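Local coordinates for Lmo2125 protein (Listeria monocytogenes serovar 1/2a, PDB 5TU0) that binds maltose and probably delivers it, as a membrane-attached solute-binding lipoprotein, to a sugar transporter in the cell membrane, at residues A[78-86]-A[278-289]. The protein carries 2 engineered substitutions. Numbering follows the deposited sequence.
Sequences QGHLAEVKL and VSNYSKNKDVAQ. With TTN (tartronate), chain C.
Gly-79, whose positive phi closes the helix before it in a Schellman motif, offers its O to Asn-280 ND2 at 3.0 Å; the acceptor lies in the amide plane of Asn-280, while the donor sits well above the carbonyl plane. The torsion of Asn-280, CG anti to its N (chi1 -157°), carries the amide there. Next, His-80 ND1 is hydrogen-bonded to Tyr-281 OH at 2.8 Å, the hydroxyl reaching the imidazole edge near its plane as the two side chains run side by side. Asn-280 N to His-80 O (2.9 Å) and Ala-82 N to Val-278 O (2.8 Å, 168°) flank Leu-81 and form its single bridge to Ser-279; a water joins Ala-82 O to Val-278 N. Val-84 CG1 then packs on Val-278 CG2 at 3.7 Å. The Gln-289 amide, brought round by its bend at chi2 (67°), grips Lys-85: Gln-289 OE1 accepts from Lys-85 N at 2.9 Å and Gln-289 NE2 donates to Lys-85 O at 2.8 Å. Backbone N atoms of Lys-285 and Asp-286 hold tartronate at the helix start. Side-chain amides thus meet backbone polar atoms on both sides of the bridge, and Lys-285 NZ, bound to Asn-280 O and OD1, probably fixes the amide rotation that presents ND2 to Gly-79.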
loop_
_atom_site.group_PDB
_atom_site.type_symbol
_atom_site.label_atom_id
_atom_site.label_comp_id
_atom_site.label_asym_id
_atom_site.label_seq_id
_atom_site.Cartn_x
_atom_site.Cartn_y
_atom_site.Cartn_z
ATOM N N GLN A 78 12.029 17.843 1.320
ATOM C CA GLN A 78 13.475 17.911 1.117
ATOM C C GLN A 78 13.887 18.781 -0.067
ATOM O O GLN A 78 15.064 18.971 -0.289
ATOM C CB GLN A 78 14.052 16.511 0.933
ATOM C CG GLN A 78 14.009 15.649 2.189
ATOM C CD GLN A 78 14.430 14.221 1.906
ATOM O OE1 GLN A 78 14.716 13.862 0.761
ATOM N NE2 GLN A 78 14.464 13.397 2.940
ATOM N N GLY A 79 12.922 19.281 -0.836
ATOM C CA GLY A 79 13.212 20.162 -1.962
ATOM C C GLY A 79 13.508 19.493 -3.292
ATOM O O GLY A 79 13.918 20.173 -4.241
ATOM N N HIS A 80 13.267 18.184 -3.400
ATOM C CA HIS A 80 13.573 17.456 -4.648
ATOM C C HIS A 80 12.427 17.408 -5.675
ATOM O O HIS A 80 12.662 17.143 -6.857
ATOM C CB HIS A 80 14.033 16.033 -4.313
ATOM C CG HIS A 80 15.167 15.981 -3.334
ATOM N ND1 HIS A 80 16.365 16.628 -3.543
ATOM C CD2 HIS A 80 15.293 15.331 -2.153
ATOM C CE1 HIS A 80 17.175 16.395 -2.528
ATOM N NE2 HIS A 80 16.549 15.605 -1.673
ATOM N N LEU A 81 11.188 17.631 -5.229
ATOM C CA LEU A 81 10.023 17.631 -6.125
ATOM C C LEU A 81 9.390 19.014 -6.212
ATOM O O LEU A 81 9.329 19.733 -5.232
ATOM C CB LEU A 81 8.956 16.653 -5.628
ATOM C CG LEU A 81 9.417 15.206 -5.462
ATOM C CD1 LEU A 81 8.279 14.361 -4.940
ATOM C CD2 LEU A 81 9.947 14.657 -6.772
ATOM N N ALA A 82 8.890 19.357 -7.386
ATOM C CA ALA A 82 8.200 20.623 -7.589
ATOM C C ALA A 82 6.766 20.549 -7.063
ATOM O O ALA A 82 6.151 19.496 -7.124
ATOM C CB ALA A 82 8.149 20.931 -9.083
ATOM N N GLU A 83 6.228 21.667 -6.590
ATOM C CA GLU A 83 4.802 21.733 -6.256
ATOM C C GLU A 83 4.062 21.700 -7.584
ATOM O O GLU A 83 4.496 22.345 -8.543
ATOM C CB GLU A 83 4.431 23.019 -5.519
ATOM C CG GLU A 83 5.051 23.140 -4.154
ATOM C CD GLU A 83 4.660 24.433 -3.464
ATOM O OE1 GLU A 83 3.466 24.810 -3.506
ATOM O OE2 GLU A 83 5.557 25.063 -2.877
ATOM N N VAL A 84 2.976 20.932 -7.648
ATOM C CA VAL A 84 2.201 20.763 -8.886
ATOM C C VAL A 84 0.725 20.942 -8.619
ATOM O O VAL A 84 0.277 20.921 -7.451
ATOM C CB VAL A 84 2.425 19.370 -9.518
ATOM C CG1 VAL A 84 3.860 19.241 -10.012
ATOM C CG2 VAL A 84 2.094 18.249 -8.519
ATOM N N LYS A 85 -0.026 21.114 -9.697
ATOM C CA LYS A 85 -1.476 21.270 -9.606
ATOM C C LYS A 85 -2.130 19.977 -10.044
ATOM O O LYS A 85 -1.543 19.204 -10.818
ATOM C CB LYS A 85 -1.967 22.414 -10.483
ATOM C CG LYS A 85 -1.332 23.764 -10.189
ATOM C CD LYS A 85 -1.930 24.838 -11.083
ATOM C CE LYS A 85 -1.244 26.188 -10.900
ATOM N NZ LYS A 85 -1.344 26.676 -9.496
ATOM N N LEU A 86 -3.347 19.746 -9.547
ATOM C CA LEU A 86 -4.134 18.577 -9.926
ATOM C C LEU A 86 -5.172 18.982 -10.968
ATOM O O LEU A 86 -6.292 19.373 -10.632
ATOM C CB LEU A 86 -4.812 17.965 -8.710
ATOM C CG LEU A 86 -3.881 17.525 -7.590
ATOM C CD1 LEU A 86 -4.703 16.940 -6.454
ATOM C CD2 LEU A 86 -2.856 16.526 -8.095
ATOM N N VAL A 278 7.196 15.628 -10.353
ATOM C CA VAL A 278 8.041 16.485 -11.207
ATOM C C VAL A 278 9.301 16.867 -10.455
ATOM O O VAL A 278 9.238 17.321 -9.313
ATOM C CB VAL A 278 7.304 17.775 -11.605
ATOM C CG1 VAL A 278 8.205 18.696 -12.428
ATOM C CG2 VAL A 278 6.029 17.443 -12.354
ATOM N N SER A 279 10.450 16.674 -11.090
ATOM C CA SER A 279 11.722 17.071 -10.508
ATOM C C SER A 279 11.735 18.580 -10.236
ATOM O O SER A 279 11.368 19.369 -11.103
ATOM C CB SER A 279 12.855 16.730 -11.475
ATOM O OG SER A 279 14.084 17.279 -11.052
ATOM N N ASN A 280 12.152 18.980 -9.030
ATOM C CA ASN A 280 12.226 20.410 -8.699
ATOM C C ASN A 280 13.389 21.071 -9.447
ATOM O O ASN A 280 13.468 22.294 -9.491
ATOM C CB ASN A 280 12.394 20.617 -7.193
ATOM C CG ASN A 280 11.939 21.996 -6.721
ATOM O OD1 ASN A 280 11.153 22.685 -7.384
ATOM N ND2 ASN A 280 12.389 22.376 -5.536
ATOM N N TYR A 281 14.267 20.257 -10.043
ATOM C CA TYR A 281 15.424 20.736 -10.805
ATOM C C TYR A 281 15.116 20.836 -12.291
ATOM O O TYR A 281 15.958 21.280 -13.070
ATOM C CB TYR A 281 16.608 19.774 -10.603
ATOM C CG TYR A 281 16.882 19.433 -9.137
ATOM C CD1 TYR A 281 17.725 20.215 -8.366
ATOM C CD2 TYR A 281 16.302 18.310 -8.546
ATOM C CE1 TYR A 281 17.977 19.913 -7.037
ATOM C CE2 TYR A 281 16.547 17.989 -7.215
ATOM C CZ TYR A 281 17.378 18.803 -6.463
ATOM O OH TYR A 281 17.617 18.491 -5.162
ATOM N N SER A 282 13.912 20.433 -12.689
ATOM C CA SER A 282 13.537 20.444 -14.087
ATOM C C SER A 282 13.509 21.848 -14.669
ATOM O O SER A 282 13.131 22.820 -14.005
ATOM C CB SER A 282 12.179 19.784 -14.292
ATOM O OG SER A 282 11.788 19.844 -15.658
ATOM N N LYS A 283 13.917 21.927 -15.924
ATOM C CA LYS A 283 13.920 23.173 -16.649
ATOM C C LYS A 283 12.686 23.171 -17.559
ATOM O O LYS A 283 12.491 24.105 -18.341
ATOM C CB LYS A 283 15.212 23.258 -17.492
ATOM C CG LYS A 283 15.959 24.565 -17.357
ATOM C CD LYS A 283 16.572 24.666 -15.973
ATOM C CE LYS A 283 17.488 25.869 -15.852
ATOM N NZ LYS A 283 18.101 25.936 -14.492
ATOM N N ASN A 284 11.854 22.126 -17.444
ATOM C CA ASN A 284 10.666 21.959 -18.278
ATOM C C ASN A 284 9.401 21.769 -17.435
ATOM O O ASN A 284 8.551 20.943 -17.767
ATOM C CB ASN A 284 10.862 20.723 -19.154
ATOM C CG ASN A 284 12.107 20.804 -20.024
ATOM O OD1 ASN A 284 12.183 21.616 -20.937
ATOM N ND2 ASN A 284 13.062 19.926 -19.771
ATOM N N LYS A 285 9.278 22.535 -16.357
ATOM C CA LYS A 285 8.140 22.398 -15.444
ATOM C C LYS A 285 6.735 22.640 -16.040
ATOM O O LYS A 285 5.780 21.978 -15.629
ATOM C CB LYS A 285 8.351 23.242 -14.194
ATOM C CG LYS A 285 9.517 22.757 -13.352
ATOM C CD LYS A 285 9.599 23.479 -12.019
ATOM C CE LYS A 285 10.861 23.078 -11.290
ATOM N NZ LYS A 285 11.001 23.799 -10.008
ATOM N N ASP A 286 6.601 23.574 -16.989
ATOM C CA ASP A 286 5.289 23.831 -17.616
ATOM C C ASP A 286 4.863 22.600 -18.406
ATOM O O ASP A 286 3.737 22.137 -18.258
ATOM C CB ASP A 286 5.299 25.060 -18.543
ATOM C CG ASP A 286 5.469 26.375 -17.796
ATOM O OD1 ASP A 286 5.166 26.442 -16.582
ATOM O OD2 ASP A 286 5.883 27.367 -18.451
ATOM N N VAL A 287 5.761 22.070 -19.241
ATOM C CA VAL A 287 5.442 20.863 -20.010
ATOM C C VAL A 287 5.232 19.665 -19.074
ATOM O O VAL A 287 4.355 18.835 -19.327
ATOM C CB VAL A 287 6.492 20.544 -21.090
ATOM C CG1 VAL A 287 6.138 19.254 -21.813
ATOM C CG2 VAL A 287 6.564 21.682 -22.100
ATOM N N ALA A 288 6.032 19.582 -18.001
ATOM C CA ALA A 288 5.882 18.513 -17.006
ATOM C C ALA A 288 4.482 18.544 -16.350
ATOM O O ALA A 288 3.859 17.483 -16.122
ATOM C CB ALA A 288 6.950 18.641 -15.924
ATOM N N GLN A 289 3.999 19.751 -16.043
ATOM C CA GLN A 289 2.655 19.926 -15.452
ATOM C C GLN A 289 1.601 19.404 -16.433
ATOM O O GLN A 289 0.656 18.697 -16.041
ATOM C CB GLN A 289 2.374 21.394 -15.120
ATOM C CG GLN A 289 0.961 21.651 -14.604
ATOM C CD GLN A 289 0.712 21.027 -13.243
ATOM O OE1 GLN A 289 1.346 21.409 -12.255
ATOM N NE2 GLN A 289 -0.231 20.078 -13.169
HETATM C C1 TTN C . 9.573 25.969 -17.446
HETATM C C2 TTN C . 10.833 26.634 -16.946
HETATM C C3 TTN C . 11.366 25.979 -15.701
HETATM O O1 TTN C . 8.565 25.989 -16.708
HETATM O O2 TTN C . 9.566 25.414 -18.570
HETATM O O3 TTN C . 11.863 26.604 -17.947
HETATM O O4 TTN C . 11.054 24.796 -15.453
HETATM O O5 TTN C . 12.120 26.647 -14.958
HETATM O O HOH W 1 6.145 16.819 -8.021
#